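Long-range contact in choline dehydrogenase and related flavoproteins (Aspergillus oryzae, PDB 3Q9T), which oxidises formate as a flavin-dependent oxidase of the glucose-methanol-choline family, carrying 8-formyl-FAD at its catalytic site: residues 269-273 / 442-446. Sequence-based numbering, arbitrary orientation. Where two conformers were deposited one is given.
Sequences FETPK and QQPNI. With FAY ([(2R,3S,4R,5R)-5-(6-amino-9H-purin-9-yl)-3,4-dihydroxytetrahydrofuran-2-yl]methyl (2R,3S,4S)-5-(8-formyl-7-methyl-2,4-dioxo-3,4-dihydrobenzo[g]pteridin-10(2H)-yl)-2,3,4-trihydroxypentyl dihydrogen diphosphate), chain D; ACT (acetate ion), chain G.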
ATOM      1  N   PHE A 269      -0.389 -18.507   8.607  1.00 12.57           N
ATOM      2  CA  PHE A 269      -1.004 -18.185   7.321  1.00 13.92           C
ATOM      3  C   PHE A 269      -1.396 -19.424   6.494  1.00 17.67           C
ATOM      4  O   PHE A 269      -2.463 -19.434   5.883  1.00 18.88           O
ATOM      5  CB  PHE A 269      -0.116 -17.255   6.486  1.00 14.02           C
ATOM      6  CG  PHE A 269       0.273 -15.973   7.186  1.00 17.85           C
ATOM      7  CD1 PHE A 269       1.599 -15.541   7.177  1.00 15.06           C
ATOM      8  CD2 PHE A 269      -0.682 -15.192   7.824  1.00 13.74           C
ATOM      9  CE1 PHE A 269       1.966 -14.364   7.820  1.00 16.63           C
ATOM     10  CE2 PHE A 269      -0.330 -14.019   8.479  1.00 12.86           C
ATOM     11  CZ  PHE A 269       0.986 -13.594   8.474  1.00 20.89           C
ATOM     12  N   GLU A 270      -0.537 -20.444   6.443  1.00 19.19           N
ATOM     13  CA  GLU A 270      -0.769 -21.574   5.529  1.00 17.32           C
ATOM     14  C   GLU A 270      -1.580 -22.684   6.165  1.00 21.72           C
ATOM     15  O   GLU A 270      -2.239 -23.452   5.458  1.00 20.46           O
ATOM     16  CB  GLU A 270       0.533 -22.166   4.973  1.00 14.85           C
ATOM     17  CG  GLU A 270       1.330 -21.234   4.085  1.00 18.02           C
ATOM     18  CD  GLU A 270       0.817 -21.159   2.642  1.00 21.01           C
ATOM     19  OE1 GLU A 270       0.114 -22.079   2.166  1.00 20.93           O
ATOM     20  OE2 GLU A 270       1.134 -20.162   1.976  1.00 22.00           O
ATOM     21  N   THR A 271      -1.515 -22.796   7.489  1.00 16.26           N
ATOM     22  CA  THR A 271      -2.356 -23.764   8.161  1.00 18.63           C
ATOM     23  C   THR A 271      -3.859 -23.526   7.855  1.00 17.35           C
ATOM     24  O   THR A 271      -4.537 -24.430   7.371  1.00 18.44           O
ATOM     25  CB  THR A 271      -2.108 -23.785   9.672  1.00 17.65           C
ATOM     26  OG1 THR A 271      -0.952 -24.579   9.948  1.00 18.16           O
ATOM     27  CG2 THR A 271      -3.315 -24.369  10.395  1.00 11.78           C
ATOM     28  N   PRO A 272      -4.381 -22.316   8.125  1.00 15.90           N
ATOM     29  CA  PRO A 272      -5.806 -22.114   7.790  1.00 23.23           C
ATOM     30  C   PRO A 272      -6.113 -22.279   6.295  1.00 20.74           C
ATOM     31  O   PRO A 272      -7.201 -22.726   5.933  1.00 18.92           O
ATOM     32  CB  PRO A 272      -6.074 -20.665   8.212  1.00 13.13           C
ATOM     33  CG  PRO A 272      -4.697 -20.019   8.256  1.00 14.99           C
ATOM     34  CD  PRO A 272      -3.791 -21.114   8.751  1.00 16.59           C
ATOM     35  N   LYS A 273      -5.171 -21.899   5.441  1.00 16.45           N
ATOM     36  CA  LYS A 273      -5.362 -22.059   4.010  1.00 20.93           C
ATOM     37  C   LYS A 273      -5.557 -23.548   3.688  1.00 16.50           C
ATOM     38  O   LYS A 273      -6.552 -23.933   3.076  1.00 17.63           O
ATOM     39  CB  LYS A 273      -4.173 -21.462   3.244  1.00 19.40           C
ATOM     40  CG  LYS A 273      -4.246 -21.623   1.753  1.00 18.41           C
ATOM     41  CD  LYS A 273      -2.978 -21.101   1.120  1.00 21.44           C
ATOM     42  CE  LYS A 273      -2.572 -21.983  -0.039  1.00 18.89           C
ATOM     43  NZ  LYS A 273      -1.128 -21.835  -0.392  1.00 19.09           N
ATOM     44  N   GLN A 442      -1.088 -20.502  -4.641  1.00 22.58           N
ATOM     45  CA  GLN A 442      -1.287 -19.076  -4.407  1.00 19.95           C
ATOM     46  C   GLN A 442      -1.319 -18.766  -2.920  1.00 20.92           C
ATOM     47  O   GLN A 442      -1.891 -19.514  -2.116  1.00 18.00           O
ATOM     48  CB  GLN A 442      -2.571 -18.567  -5.065  1.00 23.31           C
ATOM     49  CG  GLN A 442      -2.363 -18.045  -6.466  1.00 26.83           C
ATOM     50  CD  GLN A 442      -3.648 -17.565  -7.108  1.00 36.63           C
ATOM     51  OE1 GLN A 442      -4.700 -17.490  -6.458  1.00 28.93           O
ATOM     52  NE2 GLN A 442      -3.570 -17.236  -8.393  1.00 29.59           N
ATOM     53  N   GLN A 443      -0.706 -17.653  -2.552  1.00 23.81           N
ATOM     54  CA  GLN A 443      -0.744 -17.230  -1.159  1.00 23.06           C
ATOM     55  C   GLN A 443      -2.188 -16.961  -0.727  1.00 19.84           C
ATOM     56  O   GLN A 443      -3.017 -16.522  -1.526  1.00 18.60           O
ATOM     57  CB  GLN A 443       0.138 -16.006  -0.942  1.00 18.03           C
ATOM     58  CG  GLN A 443      -0.397 -14.716  -1.537  1.00 15.08           C
ATOM     59  CD  GLN A 443       0.249 -13.526  -0.883  1.00 18.43           C
ATOM     60  OE1 GLN A 443       1.363 -13.147  -1.241  1.00 22.01           O
ATOM     61  NE2 GLN A 443      -0.417 -12.955   0.116  1.00 12.63           N
ATOM     62  N   PRO A 444      -2.506 -17.267   0.536  1.00 20.86           N
ATOM     63  CA  PRO A 444      -3.832 -16.848   0.983  1.00 19.64           C
ATOM     64  C   PRO A 444      -3.816 -15.322   1.069  1.00 26.44           C
ATOM     65  O   PRO A 444      -2.736 -14.707   1.073  1.00 16.46           O
ATOM     66  CB  PRO A 444      -3.929 -17.460   2.383  1.00 17.46           C
ATOM     67  CG  PRO A 444      -2.508 -17.453   2.871  1.00 20.02           C
ATOM     68  CD  PRO A 444      -1.674 -17.771   1.645  1.00 20.74           C
ATOM     69  N   ASN A 445      -4.995 -14.711   1.114  0.55 22.34           N
ATOM     70  CA  ASN A 445      -5.073 -13.276   1.332  0.55 20.52           C
ATOM     71  C   ASN A 445      -4.974 -12.976   2.824  0.55 21.33           C
ATOM     72  O   ASN A 445      -5.530 -13.700   3.654  0.55 21.29           O
ATOM     73  CB  ASN A 445      -6.341 -12.692   0.712  0.55 21.16           C
ATOM     74  CG  ASN A 445      -6.230 -12.546  -0.794  0.55 21.53           C
ATOM     75  OD1 ASN A 445      -5.134 -12.379  -1.335  0.55 20.55           O
ATOM     76  ND2 ASN A 445      -7.359 -12.621  -1.478  0.55 21.21           N
ATOM     77  N   ILE A 446      -4.236 -11.924   3.157  1.00 17.82           N
ATOM     78  CA  ILE A 446      -3.871 -11.660   4.540  1.00 18.56           C
ATOM     79  C   ILE A 446      -4.117 -10.200   4.892  1.00 17.69           C
ATOM     80  O   ILE A 446      -3.506  -9.298   4.319  1.00 19.68           O
ATOM     81  CB  ILE A 446      -2.365 -12.011   4.811  1.00 19.60           C
ATOM     82  CG1 ILE A 446      -2.027 -13.422   4.294  1.00 15.61           C
ATOM     83  CG2 ILE A 446      -2.029 -11.854   6.296  1.00 12.44           C
ATOM     84  CD1 ILE A 446      -0.572 -13.853   4.502  1.00 18.44           C
TER
HETATM   85  P   FAY D 600       5.290 -21.660  13.380  1.00 20.09           P
HETATM   86  N1  FAY D 600       9.611 -14.495  17.525  1.00 18.46           N
HETATM   87  C2  FAY D 600      10.470 -14.385  18.616  1.00 22.42           C
HETATM   88  O2  FAY D 600      10.220 -14.979  19.658  1.00 21.13           O
HETATM   89  N3  FAY D 600      11.788 -14.034  18.410  1.00 25.79           N
HETATM   90  C4  FAY D 600      12.101 -13.264  17.317  1.00 28.72           C
HETATM   91  O4  FAY D 600      12.956 -12.373  17.469  1.00 23.69           O
HETATM   92  N5  FAY D 600      11.535 -12.609  15.093  1.00 21.58           N
HETATM   93  C6  FAY D 600      11.337 -12.363  12.765  1.00 24.40           C
HETATM   94  C7  FAY D 600      10.773 -12.710  11.550  1.00 21.72           C
HETATM   95  C8  FAY D 600       9.727 -13.637  11.516  1.00 20.79           C
HETATM   96  O8  FAY D 600       8.512 -15.075  10.121  1.00 19.63           O
HETATM   97  C9  FAY D 600       9.349 -14.294  12.695  1.00 16.48           C
HETATM   98  PA  FAY D 600       6.598 -21.599  10.871  1.00 14.25           P
HETATM   99  C1' FAY D 600       8.282 -15.491  15.159  1.00 24.93           C
HETATM  100  C10 FAY D 600       9.967 -13.958  16.310  1.00 18.45           C
HETATM  101  N10 FAY D 600       9.340 -14.385  15.137  1.00 19.96           N
HETATM  102  N1A FAY D 600       3.490 -26.807   1.771  1.00 15.27           N
HETATM  103  O1A FAY D 600       6.580 -20.576   9.784  1.00 23.36           O
HETATM  104  C1B FAY D 600       5.972 -24.755   5.918  1.00 19.89           C
HETATM  105  O1P FAY D 600       5.690 -23.081  13.693  1.00 19.08           O
HETATM  106  C2' FAY D 600       8.920 -16.899  15.158  1.00 17.40           C
HETATM  107  O2' FAY D 600       9.931 -16.897  14.215  1.00 19.25           O
HETATM  108  C2A FAY D 600       4.585 -27.322   2.438  1.00 16.55           C
HETATM  109  O2A FAY D 600       7.835 -21.571  11.716  1.00 19.13           O
HETATM  110  C2B FAY D 600       6.830 -23.503   5.949  1.00 19.89           C
HETATM  111  O2B FAY D 600       7.849 -23.500   4.966  1.00 15.16           O
HETATM  112  O2P FAY D 600       3.873 -21.376  13.843  1.00 19.13           O
HETATM  113  C3' FAY D 600       8.073 -18.204  14.994  1.00 28.07           C
HETATM  114  O3' FAY D 600       8.658 -19.219  14.181  1.00 19.81           O
HETATM  115  N3A FAY D 600       5.127 -26.650   3.522  1.00 19.60           N
HETATM  116  C3B FAY D 600       7.414 -23.577   7.342  1.00 19.81           C
HETATM  117  O3B FAY D 600       8.527 -24.436   7.317  1.00 17.67           O
HETATM  118  O3P FAY D 600       5.303 -21.428  11.785  1.00 18.13           O
HETATM  119  C4' FAY D 600       6.659 -18.006  14.508  1.00 24.13           C
HETATM  120  O4' FAY D 600       6.104 -16.990  15.339  1.00 20.95           O
HETATM  121  C4A FAY D 600       4.573 -25.481   3.933  1.00 19.34           C
HETATM  122  C4B FAY D 600       6.341 -24.271   8.145  1.00 18.64           C
HETATM  123  O4B FAY D 600       5.439 -24.846   7.215  1.00 18.15           O
HETATM  124  C4X FAY D 600      11.170 -13.227  16.262  1.00 26.10           C
HETATM  125  C5' FAY D 600       5.858 -19.329  14.588  1.00 26.42           C
HETATM  126  O5' FAY D 600       6.328 -20.535  13.967  1.00 23.62           O
HETATM  127  C5A FAY D 600       3.464 -24.952   3.279  1.00 21.79           C
HETATM  128  C5B FAY D 600       5.633 -23.304   9.073  1.00 17.68           C
HETATM  129  O5B FAY D 600       6.478 -23.063  10.171  1.00 19.03           O
HETATM  130  C5X FAY D 600      10.804 -12.858  13.952  1.00 28.26           C
HETATM  131  C6A FAY D 600       2.918 -25.615   2.182  1.00 25.55           C
HETATM  132  N6A FAY D 600       1.914 -25.057   1.491  1.00 22.15           N
HETATM  133  N7A FAY D 600       3.127 -23.801   3.897  1.00 20.75           N
HETATM  134  C7M FAY D 600      11.185 -11.927  10.326  1.00 18.34           C
HETATM  135  C8A FAY D 600       3.974 -23.588   4.926  1.00 14.35           C
HETATM  136  C8M FAY D 600       9.415 -14.274  10.217  1.00 20.01           C
HETATM  137  C9A FAY D 600       9.842 -13.881  13.931  1.00 19.63           C
HETATM  138  N9A FAY D 600       4.874 -24.613   4.954  1.00 22.10           N
HETATM  139  C   ACT G   1       1.783 -20.126  -1.296  1.00 36.73           C
HETATM  140  O   ACT G   1       1.279 -19.666  -0.243  1.00 30.92           O
HETATM  141  OXT ACT G   1       1.592 -21.350  -1.477  1.00 29.03           O
HETATM  142  CH3 ACT G   1       2.551 -19.268  -2.275  1.00 28.80           C
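Ile446 overlaps the ring of Phe269: its CD1 atom sits 3.7 Å from the centroid of the Phe269 ring and close to the ring normal, a CH-pi contact, while Ile446 CG2 approaches Phe269 CE2 at 3.5 Å. Leu304 of strand 302-304 touches both side chains, so the pair lies where helix 267-277 meets the three-stranded antiparallel sheet of which 445-447 is one outer strand. Two residues before Ile446, Pro444 packs on the helix between Phe269 and Lys273, its CG 3.6 Å from Phe269 O and its CD 3.6 Å from Lys273 CD; Val433 of the neighbouring strand backs the proline.

Past this apolar patch the contact turns polar. The extended side chain of Lys273 runs along Pro444, and its NZ donates a hydrogen bond to Gln442 O (3.0 Å) and also bonds to Pro440 O. The same NZ forms a salt bridge with Glu270 OE1 at 2.9 Å, within the helix. Glu270, an FAD-binding residue, brings its CG to 3.1 Å from N7A of the cofactor adenine, and its OE2 is hydrogen-bonded to Tyr67. An acetate, probably from the crystallisation liquor, lies beside these groups. Lys273 thus joins Glu270, at the adenine end of the FAD site, to backbone carbonyls of the loop before strand 445-447, through a salt bridge on one side and hydrogen bonds on the other.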